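Local coordinates for farnesyl pyrophosphate synthase (PDB 3ZCD), which catalyses the chain-elongating condensation of isoprenyl diphosphates that yields farnesyl diphosphate, probably through metal-dependent chemistry in an all-helical prenyltransferase fold, at residues A[36-41]-A[97-102]; A[208-213]-A[271-276]; A[143-148]-A[186-191]; A[156-161]-A[179-184]. All coordinates share one frame; numbering follows the deposited sequence.

Interaction 1 of 4, residues A[36-41]-A[97-102]; sequences MRYSVM and GQPTTH
Tyr38, Thr101 and Ser39 carry most of this contact, in which helix 30-40 meets the end of strand 98-99 and the start of helix 101-104. The tyrosine extends from its helix with CG opposite the backbone N (chi1 -178°), which brings the phenol to the carbonyl of Pro99. OH donates to Pro99 O over a short 2.5 Å, the C=O...OH angle being 133° and the donor tilted 25° from the carbonyl plane. That carbonyl oxygen lies at the ring edge, and the proline ring leans on the same hydroxyl, with CD 3.6 Å from Tyr38 OH.

Further back along the ring, Thr101 OG1 also sits at the edge, 3.8 Å from Tyr38 CD2, as the two side chains run past each other in opposite directions. Thr101 OG1 lies 2.9 Å from Ser39 OG, close enough for a hydrogen bond, though this proton may go to another acceptor; the threonine methyl CG2 approaches Ser39 OG to 3.4 Å. Ser39 OG is hydrogen-bonded to Ala35 O of its own helix, which helps hold it facing Thr101. Val82 of helix 67-85 packs on both Ser39 and Thr101.

Thr100 OG1 is held by Asp92 O, which ties the turn to the residues just beyond the first aspartate-rich motif. One firm phenol-to-carbonyl bond thus satisfies Pro99 O, and the two buried hydroxyls provide a probable second link.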
loop_
_atom_site.group_PDB
_atom_site.type_symbol
_atom_site.label_atom_id
_atom_site.label_comp_id
_atom_site.label_asym_id
_atom_site.label_seq_id
_atom_site.Cartn_x
_atom_site.Cartn_y
_atom_site.Cartn_z
ATOM N N MET A 36 -6.363 1.112 13.879
ATOM C CA MET A 36 -5.063 1.428 13.316
ATOM C C MET A 36 -4.048 1.755 14.402
ATOM O O MET A 36 -2.964 1.233 14.409
ATOM C CB MET A 36 -5.152 2.629 12.344
ATOM C CG MET A 36 -5.970 2.312 11.111
ATOM S SD MET A 36 -6.321 3.848 10.192
ATOM C CE MET A 36 -4.699 4.332 9.542
ATOM N N ARG A 37 -4.439 2.594 15.350
ATOM C CA ARG A 37 -3.582 2.946 16.472
ATOM C C ARG A 37 -3.246 1.714 17.327
ATOM O O ARG A 37 -2.087 1.511 17.732
ATOM C CB ARG A 37 -4.270 4.000 17.341
ATOM C CG ARG A 37 -3.428 4.493 18.468
ATOM C CD ARG A 37 -4.187 5.447 19.396
ATOM N NE ARG A 37 -4.246 6.793 18.821
ATOM C CZ ARG A 37 -3.215 7.640 18.785
ATOM N NH1 ARG A 37 -2.036 7.284 19.321
ATOM N NH2 ARG A 37 -3.351 8.845 18.223
ATOM N N TYR A 38 -4.281 0.929 17.581
ATOM C CA TYR A 38 -4.127 -0.297 18.379
ATOM C C TYR A 38 -3.089 -1.225 17.789
ATOM O O TYR A 38 -2.307 -1.863 18.472
ATOM C CB TYR A 38 -5.464 -1.018 18.508
ATOM C CG TYR A 38 -5.378 -2.276 19.362
ATOM C CD1 TYR A 38 -5.530 -2.189 20.725
ATOM C CD2 TYR A 38 -5.193 -3.540 18.792
ATOM C CE1 TYR A 38 -5.497 -3.336 21.478
ATOM C CE2 TYR A 38 -5.135 -4.717 19.571
ATOM C CZ TYR A 38 -5.285 -4.561 20.908
ATOM O OH TYR A 38 -5.215 -5.726 21.671
ATOM N N SER A 39 -3.084 -1.293 16.447
ATOM C CA SER A 39 -2.206 -2.162 15.718
ATOM C C SER A 39 -0.736 -1.683 15.620
ATOM O O SER A 39 0.118 -2.446 15.220
ATOM C CB SER A 39 -2.752 -2.330 14.275
ATOM O OG SER A 39 -4.067 -2.888 14.206
ATOM N N VAL A 40 -0.484 -0.407 15.912
ATOM C CA VAL A 40 0.839 0.223 15.752
ATOM C C VAL A 40 1.457 0.589 17.129
ATOM O O VAL A 40 2.650 0.344 17.378
ATOM C CB VAL A 40 0.764 1.461 14.797
ATOM C CG1 VAL A 40 2.125 2.121 14.733
ATOM C CG2 VAL A 40 0.316 1.006 13.416
ATOM N N MET A 41 0.634 1.186 17.993
ATOM C CA MET A 41 1.080 1.750 19.249
ATOM C C MET A 41 0.976 0.718 20.346
ATOM O O MET A 41 0.130 0.783 21.225
ATOM C CB MET A 41 0.273 2.981 19.592
ATOM C CG MET A 41 0.332 4.046 18.511
ATOM S SD MET A 41 1.970 4.557 17.919
ATOM C CE MET A 41 2.607 5.216 19.447
ATOM N N GLY A 97 1.137 -11.080 24.385
ATOM C CA GLY A 97 0.168 -11.113 25.497
ATOM C C GLY A 97 -1.146 -10.349 25.388
ATOM O O GLY A 97 -2.015 -10.509 26.233
ATOM N N GLN A 98 -1.315 -9.551 24.307
ATOM C CA GLN A 98 -2.507 -8.711 24.117
ATOM C C GLN A 98 -3.325 -9.249 22.931
ATOM O O GLN A 98 -2.753 -9.905 22.069
ATOM C CB GLN A 98 -2.098 -7.251 23.875
ATOM C CG GLN A 98 -1.577 -6.547 25.124
ATOM C CD GLN A 98 -2.562 -6.611 26.291
ATOM O OE1 GLN A 98 -3.703 -6.139 26.204
ATOM N NE2 GLN A 98 -2.133 -7.221 27.377
ATOM N N PRO A 99 -4.655 -8.991 22.890
ATOM C CA PRO A 99 -5.419 -9.543 21.795
ATOM C C PRO A 99 -4.971 -8.963 20.467
ATOM O O PRO A 99 -4.570 -7.823 20.423
ATOM C CB PRO A 99 -6.828 -9.068 22.085
ATOM C CG PRO A 99 -6.894 -9.095 23.583
ATOM C CD PRO A 99 -5.544 -8.534 23.974
ATOM N N THR A 100 -4.969 -9.832 19.510
ATOM C CA THR A 100 -4.697 -9.360 18.141
ATOM C C THR A 100 -5.792 -8.436 17.710
ATOM O O THR A 100 -6.802 -8.281 18.305
ATOM C CB THR A 100 -4.564 -10.531 17.224
ATOM O OG1 THR A 100 -5.665 -11.412 17.361
ATOM C CG2 THR A 100 -3.280 -11.233 17.484
ATOM N N THR A 101 -5.531 -7.715 16.593
ATOM C CA THR A 101 -6.507 -6.764 16.183
ATOM C C THR A 101 -7.885 -7.324 15.811
ATOM O O THR A 101 -8.877 -6.683 16.078
ATOM C CB THR A 101 -5.879 -5.967 15.026
ATOM O OG1 THR A 101 -4.686 -5.402 15.528
ATOM C CG2 THR A 101 -6.821 -4.830 14.549
ATOM N N HIS A 102 -7.916 -8.484 15.157
ATOM C CA HIS A 102 -9.167 -9.109 14.778
ATOM C C HIS A 102 -10.024 -9.528 15.963
ATOM O O HIS A 102 -11.231 -9.566 15.853
ATOM C CB HIS A 102 -9.003 -10.224 13.761
ATOM C CG HIS A 102 -8.168 -11.362 14.194
ATOM N ND1 HIS A 102 -6.794 -11.319 14.219
ATOM C CD2 HIS A 102 -8.521 -12.572 14.692
ATOM C CE1 HIS A 102 -6.335 -12.481 14.637
ATOM N NE2 HIS A 102 -7.362 -13.243 14.950
#

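Interaction 2 of 4, residues A[208-213]-A[271-276]; sequences LERYAE and LAALDG
The first torsions of Tyr211 and Leu274 set this contact: the tyrosine ring stands opposite its backbone N (chi1 169°), whereas Leu274 holds CG opposite its carbonyl carbon (chi1 -57°), and the isobutyl group comes up against the ring. The setting is the helical bundle of the isoprenoid synthase fold, where helix 202-227, which carries the second aspartate-rich sequence DDILD, lies against the C-terminal end of helix 256-273.

The branches of Leu274 divide their work. CD1 rests on the tyrosine, 3.7 Å from Tyr211 CD1. CD2 turns to the other leucine and comes 3.9 Å from Leu208 CD2, the two leucine side chains crossing at about a right angle. Leu208 starts off pointing away from helix 256-273, and only its CD2 methyl gets back to the contact.

Ala273 fills the middle, where the backbones come closest. Its small CB presses on the main chain of the other helix, 3.6 Å from Tyr211 N, and is flanked by Arg210 CB at 3.9 Å and Tyr211 CB at 4.0 Å. No hydrogen bond joins the segments, so the contact is held by close apolar fit.

Helix 282-293 covers the neighbouring side: Leu284 touches both Leu208 and Leu274, and its carbonyl oxygen accepts from Tyr211 OH, giving the phenol a polar partner beyond the apolar patch. On the exposed side, Arg210 bends at chi3 over Ala273, bringing NH2 to 4.0 Å from Ala273 O without a hydrogen bond.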
loop_
_atom_site.group_PDB
_atom_site.type_symbol
_atom_site.label_atom_id
_atom_site.label_comp_id
_atom_site.label_asym_id
_atom_site.label_seq_id
_atom_site.Cartn_x
_atom_site.Cartn_y
_atom_site.Cartn_z
ATOM N N LEU A 208 25.950 -0.589 2.977
ATOM C CA LEU A 208 24.797 -0.695 3.907
ATOM C C LEU A 208 23.844 -1.828 3.547
ATOM O O LEU A 208 23.249 -2.515 4.460
ATOM C CB LEU A 208 24.082 0.654 4.048
ATOM C CG LEU A 208 24.835 1.719 4.824
ATOM C CD1 LEU A 208 24.271 3.133 4.599
ATOM C CD2 LEU A 208 24.851 1.373 6.323
ATOM N N GLU A 209 23.678 -2.085 2.234
ATOM C CA GLU A 209 22.894 -3.212 1.803
ATOM C C GLU A 209 23.526 -4.548 2.297
ATOM O O GLU A 209 22.806 -5.445 2.760
ATOM C CB GLU A 209 22.664 -3.150 0.284
ATOM C CG GLU A 209 21.923 -4.348 -0.269
ATOM C CD GLU A 209 21.732 -4.216 -1.770
ATOM O OE1 GLU A 209 20.810 -3.512 -2.182
ATOM O OE2 GLU A 209 22.540 -4.788 -2.541
ATOM N N ARG A 210 24.842 -4.666 2.173
ATOM C CA ARG A 210 25.570 -5.844 2.575
ATOM C C ARG A 210 25.342 -6.020 4.107
ATOM O O ARG A 210 25.067 -7.135 4.581
ATOM C CB ARG A 210 27.062 -5.776 2.243
ATOM C CG ARG A 210 27.376 -5.917 0.769
ATOM C CD ARG A 210 28.837 -6.343 0.574
ATOM N NE ARG A 210 29.786 -5.483 1.263
ATOM C CZ ARG A 210 30.187 -4.288 0.823
ATOM N NH1 ARG A 210 29.713 -3.772 -0.323
ATOM N NH2 ARG A 210 31.072 -3.600 1.532
ATOM N N TYR A 211 25.467 -4.918 4.833
ATOM C CA TYR A 211 25.203 -4.891 6.287
ATOM C C TYR A 211 23.829 -5.446 6.565
ATOM O O TYR A 211 23.656 -6.338 7.446
ATOM C CB TYR A 211 25.358 -3.460 6.816
ATOM C CG TYR A 211 24.852 -3.278 8.227
ATOM C CD1 TYR A 211 25.667 -3.563 9.303
ATOM C CD2 TYR A 211 23.539 -2.929 8.479
ATOM C CE1 TYR A 211 25.170 -3.440 10.605
ATOM C CE2 TYR A 211 23.026 -2.833 9.772
ATOM C CZ TYR A 211 23.876 -3.078 10.821
ATOM O OH TYR A 211 23.307 -2.952 12.048
ATOM N N ALA A 212 22.840 -4.894 5.901
ATOM C CA ALA A 212 21.449 -5.230 6.150
ATOM C C ALA A 212 21.127 -6.693 5.825
ATOM O O ALA A 212 20.322 -7.320 6.531
ATOM C CB ALA A 212 20.581 -4.278 5.321
ATOM N N GLU A 213 21.706 -7.222 4.739
ATOM C CA GLU A 213 21.480 -8.606 4.351
ATOM C C GLU A 213 21.990 -9.545 5.458
ATOM O O GLU A 213 21.287 -10.505 5.890
ATOM C CB GLU A 213 22.153 -8.924 3.012
ATOM C CG GLU A 213 21.568 -8.172 1.817
ATOM C CD GLU A 213 22.386 -8.263 0.527
ATOM O OE1 GLU A 213 23.618 -8.352 0.556
ATOM O OE2 GLU A 213 21.775 -8.166 -0.532
ATOM N N LEU A 271 29.641 -6.323 10.261
ATOM C CA LEU A 271 30.659 -5.422 10.745
ATOM C C LEU A 271 31.667 -5.077 9.650
ATOM O O LEU A 271 32.045 -3.924 9.517
ATOM C CB LEU A 271 31.371 -5.989 11.967
ATOM C CG LEU A 271 30.478 -6.086 13.213
ATOM C CD1 LEU A 271 31.270 -6.792 14.299
ATOM C CD2 LEU A 271 29.997 -4.750 13.733
ATOM N N ALA A 272 32.099 -6.079 8.886
ATOM C CA ALA A 272 33.011 -5.854 7.744
ATOM C C ALA A 272 32.419 -4.937 6.728
ATOM O O ALA A 272 33.158 -4.157 6.136
ATOM C CB ALA A 272 33.424 -7.173 7.112
ATOM N N ALA A 273 31.107 -5.010 6.538
ATOM C CA ALA A 273 30.449 -4.125 5.536
ATOM C C ALA A 273 30.572 -2.671 5.945
ATOM O O ALA A 273 30.478 -1.799 5.103
ATOM C CB ALA A 273 28.981 -4.507 5.371
ATOM N N LEU A 274 30.766 -2.402 7.238
ATOM C CA LEU A 274 30.897 -1.049 7.755
ATOM C C LEU A 274 32.337 -0.596 7.976
ATOM O O LEU A 274 32.574 0.491 8.520
ATOM C CB LEU A 274 30.172 -0.859 9.053
ATOM C CG LEU A 274 28.684 -1.178 8.988
ATOM C CD1 LEU A 274 28.125 -1.038 10.378
ATOM C CD2 LEU A 274 27.980 -0.250 7.993
ATOM N N ASP A 275 33.287 -1.386 7.499
ATOM C CA ASP A 275 34.696 -1.042 7.624
ATOM C C ASP A 275 34.900 0.269 6.857
ATOM O O ASP A 275 34.405 0.433 5.743
ATOM C CB ASP A 275 35.576 -2.151 7.040
ATOM C CG ASP A 275 35.743 -3.345 7.984
ATOM O OD1 ASP A 275 35.287 -3.305 9.157
ATOM O OD2 ASP A 275 36.340 -4.343 7.533
ATOM N N GLY A 276 35.588 1.223 7.455
ATOM C CA GLY A 276 35.796 2.499 6.766
ATOM C C GLY A 276 34.671 3.516 6.911
ATOM O O GLY A 276 34.854 4.669 6.545
#

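Interaction 3 of 4, residues A[143-148]-A[186-191]; sequences TRLARA and IEASVR
Arg144 and Arg191 lie against each other where helix 135-149 and helix 171-196 pack almost antiparallel in the isoprenoid synthase bundle, their local axes 174° apart and 9.4 Å at closest approach. From CB, Arg144 heads toward the other helix. Its CG meets Arg191 CG at 4.1 Å, an aliphatic touch between the two stems, and the chain then bends at chi2 (-60°), which carries the guanidinium outward from between the helices.

Farther out, NE is bound in a salt bridge to Glu140 OE2, one turn earlier on the same helix. CZ lies 3.3 Å from Arg191 NH1, which stands over the centre of the Arg144 guanidinium. Of the group's atoms, Arg144 NH2 is nearest to Arg191 NH1, at 3.2 Å, and the nitrogen so covers one face. Arg147 NH1 approaches the opposite face more remotely, toward its rim.

Arg191 arrives by a different route, folded at both chi2 and chi3, and it presents an edge rather than a face, with the two guanidinium planes turned 55° apart. Both groups being donors, no hydrogen bond forms between them. The like charges are probably eased by Glu140, and to a lesser degree by Glu209, which makes a long, weak ion pair with Arg191.

Away from the arginines the packing is apolar. Leu145 reaches the fringe of Ala188 with CD1 and extends to Val73 and Ile76 of helix 67-85. One turn on, the methyl groups of Ala148 and Ala188 face each other, CB to CB, at 3.6 Å.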
loop_
_atom_site.group_PDB
_atom_site.type_symbol
_atom_site.label_atom_id
_atom_site.label_comp_id
_atom_site.label_asym_id
_atom_site.label_seq_id
_atom_site.Cartn_x
_atom_site.Cartn_y
_atom_site.Cartn_z
ATOM N N THR A 143 9.893 4.194 -4.143
ATOM C CA THR A 143 10.220 3.104 -5.012
ATOM C C THR A 143 10.754 1.913 -4.226
ATOM O O THR A 143 10.311 0.781 -4.401
ATOM C CB THR A 143 11.225 3.557 -6.136
ATOM O OG1 THR A 143 10.484 4.342 -7.044
ATOM C CG2 THR A 143 11.775 2.370 -6.839
ATOM N N ARG A 144 11.763 2.184 -3.427
ATOM C CA ARG A 144 12.417 1.099 -2.710
ATOM C C ARG A 144 11.437 0.479 -1.730
ATOM O O ARG A 144 11.424 -0.763 -1.574
ATOM C CB ARG A 144 13.687 1.615 -2.047
ATOM C CG ARG A 144 14.792 1.979 -3.055
ATOM C CD ARG A 144 15.210 0.760 -3.903
ATOM N NE ARG A 144 16.368 1.015 -4.740
ATOM C CZ ARG A 144 17.398 0.178 -4.917
ATOM N NH1 ARG A 144 17.470 -0.987 -4.268
ATOM N NH2 ARG A 144 18.389 0.528 -5.726
ATOM N N LEU A 145 10.649 1.311 -1.076
ATOM C CA LEU A 145 9.693 0.744 -0.051
ATOM C C LEU A 145 8.639 -0.079 -0.733
ATOM O O LEU A 145 8.272 -1.174 -0.299
ATOM C CB LEU A 145 9.011 1.825 0.767
ATOM C CG LEU A 145 8.219 1.174 1.956
ATOM C CD1 LEU A 145 9.057 0.276 2.867
ATOM C CD2 LEU A 145 7.578 2.254 2.787
ATOM N N ALA A 146 8.101 0.410 -1.860
ATOM C CA ALA A 146 7.073 -0.335 -2.582
ATOM C C ALA A 146 7.576 -1.721 -3.065
ATOM O O ALA A 146 6.861 -2.726 -2.997
ATOM C CB ALA A 146 6.510 0.482 -3.788
ATOM N N ARG A 147 8.800 -1.736 -3.602
ATOM C CA ARG A 147 9.428 -2.953 -4.072
ATOM C C ARG A 147 9.715 -3.901 -2.901
ATOM O O ARG A 147 9.447 -5.082 -2.978
ATOM C CB ARG A 147 10.707 -2.652 -4.861
ATOM C CG ARG A 147 10.485 -2.069 -6.221
ATOM C CD ARG A 147 11.851 -2.013 -6.862
ATOM N NE ARG A 147 11.810 -1.204 -8.045
ATOM C CZ ARG A 147 12.848 -0.539 -8.554
ATOM N NH1 ARG A 147 14.073 -0.526 -7.970
ATOM N NH2 ARG A 147 12.691 0.169 -9.682
ATOM N N ALA A 148 10.179 -3.333 -1.809
ATOM C CA ALA A 148 10.538 -4.150 -0.650
ATOM C C ALA A 148 9.277 -4.676 0.000
ATOM O O ALA A 148 9.324 -5.789 0.585
ATOM C CB ALA A 148 11.319 -3.352 0.361
ATOM N N ILE A 186 14.014 -5.062 6.065
ATOM C CA ILE A 186 15.181 -4.646 6.866
ATOM C C ILE A 186 16.143 -3.836 5.950
ATOM O O ILE A 186 16.612 -2.785 6.336
ATOM C CB ILE A 186 15.842 -5.863 7.535
ATOM C CG1 ILE A 186 14.960 -6.339 8.732
ATOM C CG2 ILE A 186 17.260 -5.581 7.961
ATOM C CD1 ILE A 186 15.282 -7.695 9.199
ATOM N N GLU A 187 16.312 -4.322 4.723
ATOM C CA GLU A 187 17.245 -3.711 3.776
ATOM C C GLU A 187 16.647 -2.359 3.391
ATOM O O GLU A 187 17.365 -1.372 3.352
ATOM C CB GLU A 187 17.537 -4.642 2.588
ATOM C CG GLU A 187 18.299 -5.895 3.046
ATOM C CD GLU A 187 18.047 -7.173 2.283
ATOM O OE1 GLU A 187 17.714 -7.122 1.107
ATOM O OE2 GLU A 187 18.176 -8.269 2.888
ATOM N N ALA A 188 15.330 -2.300 3.235
ATOM C CA ALA A 188 14.669 -1.028 2.925
ATOM C C ALA A 188 14.766 -0.008 4.044
ATOM O O ALA A 188 14.859 1.177 3.833
ATOM C CB ALA A 188 13.235 -1.243 2.514
ATOM N N SER A 189 14.726 -0.466 5.305
ATOM C CA SER A 189 14.827 0.449 6.409
ATOM C C SER A 189 16.177 1.158 6.401
ATOM O O SER A 189 16.270 2.404 6.557
ATOM C CB SER A 189 14.665 -0.372 7.735
ATOM O OG SER A 189 13.378 -0.967 7.799
ATOM N N VAL A 190 17.220 0.351 6.209
ATOM C CA VAL A 190 18.585 0.858 6.090
ATOM C C VAL A 190 18.699 1.782 4.821
ATOM O O VAL A 190 19.262 2.884 4.917
ATOM C CB VAL A 190 19.586 -0.292 6.032
ATOM C CG1 VAL A 190 20.944 0.161 5.611
ATOM C CG2 VAL A 190 19.668 -0.986 7.439
ATOM N N ARG A 191 18.173 1.320 3.681
ATOM C CA ARG A 191 18.269 2.144 2.430
ATOM C C ARG A 191 17.546 3.483 2.618
ATOM O O ARG A 191 18.080 4.540 2.281
ATOM C CB ARG A 191 17.709 1.357 1.253
ATOM C CG ARG A 191 17.599 2.158 -0.059
ATOM C CD ARG A 191 18.943 2.686 -0.434
ATOM N NE ARG A 191 19.883 1.581 -0.616
ATOM C CZ ARG A 191 20.195 1.002 -1.777
ATOM N NH1 ARG A 191 19.701 1.436 -2.909
ATOM N NH2 ARG A 191 21.057 -0.002 -1.792
#

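Interaction 4 of 4, residues A[156-161]-A[179-184]; sequences GGQAID and RHKTGA
Gly157 packs directly on the other helix: its CA lies 3.4 Å from His180 CB and 3.5 Å from Lys181 N. Gly157 has no side chain, and the local axes of 156-161 and 179-184 can therefore approach to 7.1 Å, at 146° between their directions.

Two side-chain pairs flank this close approach. On one side, Ile160 places CD1 over a face of the His180 imidazole, a CH-pi contact 4.1 Å from the ring centroid and 15° off its normal. On the other side, Lys181 runs past Gly157, with CB 3.8 Å from Gly157 CA, then bends at chi3 to bring NZ within 2.6 Å of Asp161 OD2 in a salt bridge. The ammonium meets OD2 from above the carboxylate plane, 35° out of it.

A second shell steadies these groups. His180 ND1 bonds to Val176 O, which helps set the rotation of the ring under Ile160, and Met177 touches both Ile160 and Asp161. From the second subunit, Leu29 packs on Ile160 and Arg26 on His180.

Helix 171-196 widens into a pi-type turn at 179-183, across its Lys-Thr pair. The glycine-rich GGQ...D sequence set against such a Lys-Thr turn is a hallmark of trans-prenyltransferases, where, as in relatives, this region probably borders the pocket for the allylic diphosphate.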
loop_
_atom_site.group_PDB
_atom_site.type_symbol
_atom_site.label_atom_id
_atom_site.label_comp_id
_atom_site.label_asym_id
_atom_site.label_seq_id
_atom_site.Cartn_x
_atom_site.Cartn_y
_atom_site.Cartn_z
ATOM N N GLY A 156 5.903 -11.310 -1.006
ATOM C CA GLY A 156 6.505 -12.451 -1.677
ATOM C C GLY A 156 7.008 -13.483 -0.693
ATOM O O GLY A 156 6.687 -14.661 -0.826
ATOM N N GLY A 157 7.713 -13.024 0.334
ATOM C CA GLY A 157 8.276 -13.905 1.372
ATOM C C GLY A 157 7.184 -14.629 2.107
ATOM O O GLY A 157 7.319 -15.831 2.407
ATOM N N GLN A 158 6.101 -13.939 2.399
ATOM C CA GLN A 158 4.951 -14.607 3.070
ATOM C C GLN A 158 4.377 -15.699 2.188
ATOM O O GLN A 158 4.094 -16.793 2.635
ATOM C CB GLN A 158 3.903 -13.609 3.500
ATOM C CG GLN A 158 4.472 -12.533 4.398
ATOM C CD GLN A 158 3.515 -11.408 4.648
ATOM O OE1 GLN A 158 3.544 -10.397 3.964
ATOM N NE2 GLN A 158 2.611 -11.609 5.591
ATOM N N ALA A 159 4.292 -15.449 0.888
ATOM C CA ALA A 159 3.815 -16.447 -0.040
ATOM C C ALA A 159 4.786 -17.618 -0.211
ATOM O O ALA A 159 4.363 -18.768 -0.370
ATOM C CB ALA A 159 3.519 -15.817 -1.388
ATOM N N ILE A 160 6.080 -17.329 -0.202
ATOM C CA ILE A 160 7.085 -18.384 -0.261
ATOM C C ILE A 160 7.013 -19.285 0.956
ATOM O O ILE A 160 7.107 -20.498 0.823
ATOM C CB ILE A 160 8.522 -17.857 -0.443
ATOM C CG1 ILE A 160 8.643 -17.118 -1.777
ATOM C CG2 ILE A 160 9.545 -18.984 -0.376
ATOM C CD1 ILE A 160 9.971 -16.406 -1.936
ATOM N N ASP A 161 6.816 -18.682 2.121
ATOM C CA ASP A 161 6.698 -19.457 3.362
ATOM C C ASP A 161 5.473 -20.387 3.271
ATOM O O ASP A 161 5.527 -21.588 3.580
ATOM C CB ASP A 161 6.542 -18.479 4.518
ATOM C CG ASP A 161 6.779 -19.124 5.891
ATOM O OD1 ASP A 161 7.213 -20.267 5.930
ATOM O OD2 ASP A 161 6.539 -18.457 6.869
ATOM N N ARG A 179 15.100 -13.961 3.168
ATOM C CA ARG A 179 15.527 -12.754 2.467
ATOM C C ARG A 179 14.343 -11.914 1.973
ATOM O O ARG A 179 14.387 -10.689 2.015
ATOM C CB ARG A 179 16.476 -13.050 1.293
ATOM C CG ARG A 179 17.875 -13.477 1.747
ATOM C CD ARG A 179 18.947 -13.462 0.662
ATOM N NE ARG A 179 18.495 -14.074 -0.589
ATOM C CZ ARG A 179 18.715 -15.335 -0.977
ATOM N NH1 ARG A 179 19.399 -16.192 -0.235
ATOM N NH2 ARG A 179 18.237 -15.739 -2.140
ATOM N N HIS A 180 13.288 -12.586 1.557
ATOM C CA HIS A 180 12.047 -11.936 1.105
ATOM C C HIS A 180 11.158 -11.504 2.254
ATOM O O HIS A 180 10.776 -10.368 2.363
ATOM C CB HIS A 180 11.268 -12.839 0.161
ATOM C CG HIS A 180 11.887 -12.964 -1.199
ATOM N ND1 HIS A 180 12.996 -13.732 -1.434
ATOM C CD2 HIS A 180 11.529 -12.435 -2.398
ATOM C CE1 HIS A 180 13.313 -13.671 -2.711
ATOM N NE2 HIS A 180 12.446 -12.878 -3.317
ATOM N N LYS A 181 10.884 -12.454 3.150
ATOM C CA LYS A 181 9.900 -12.241 4.189
ATOM C C LYS A 181 10.273 -11.190 5.225
ATOM O O LYS A 181 9.420 -10.393 5.609
ATOM C CB LYS A 181 9.598 -13.564 4.897
ATOM C CG LYS A 181 8.413 -13.485 5.841
ATOM C CD LYS A 181 7.907 -14.866 6.214
ATOM C CE LYS A 181 8.286 -15.276 7.597
ATOM N NZ LYS A 181 7.338 -16.310 8.067
ATOM N N THR A 182 11.546 -11.189 5.661
ATOM C CA THR A 182 12.025 -10.160 6.577
ATOM C C THR A 182 13.229 -9.343 6.005
ATOM O O THR A 182 13.355 -8.180 6.336
ATOM C CB THR A 182 12.370 -10.745 7.942
ATOM O OG1 THR A 182 13.261 -11.811 7.732
ATOM C CG2 THR A 182 11.110 -11.212 8.624
ATOM N N GLY A 183 14.061 -9.952 5.149
ATOM C CA GLY A 183 15.243 -9.250 4.649
ATOM C C GLY A 183 14.910 -8.012 3.809
ATOM O O GLY A 183 15.527 -6.947 4.012
ATOM N N ALA A 184 13.890 -8.124 2.963
ATOM C CA ALA A 184 13.630 -7.007 2.086
ATOM C C ALA A 184 13.295 -5.738 2.869
ATOM O O ALA A 184 13.751 -4.608 2.541
ATOM C CB ALA A 184 12.539 -7.346 1.113
#

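Following the chain from the N terminus, interaction 1 comes first, closing a loop of 55 residues that joins helix 30-40 to the end of strand 98-99 and the start of helix 101-104. Interaction 3 then pairs helices 135-149 and 171-196, and interaction 4 is nested inside its loop, joining helix 154-163 to an earlier part of helix 171-196. The two touch where Ala148 meets the carbonyl of Ala184, and both reach the second subunit. Interaction 2 opens afterwards, tying helix 202-227 to the end of helix 256-273; it meets interaction 3 through Leu208 on Val190. Interactions 1 and 2 lie on opposite sides of the chain's centre, their own centres 34 Å apart.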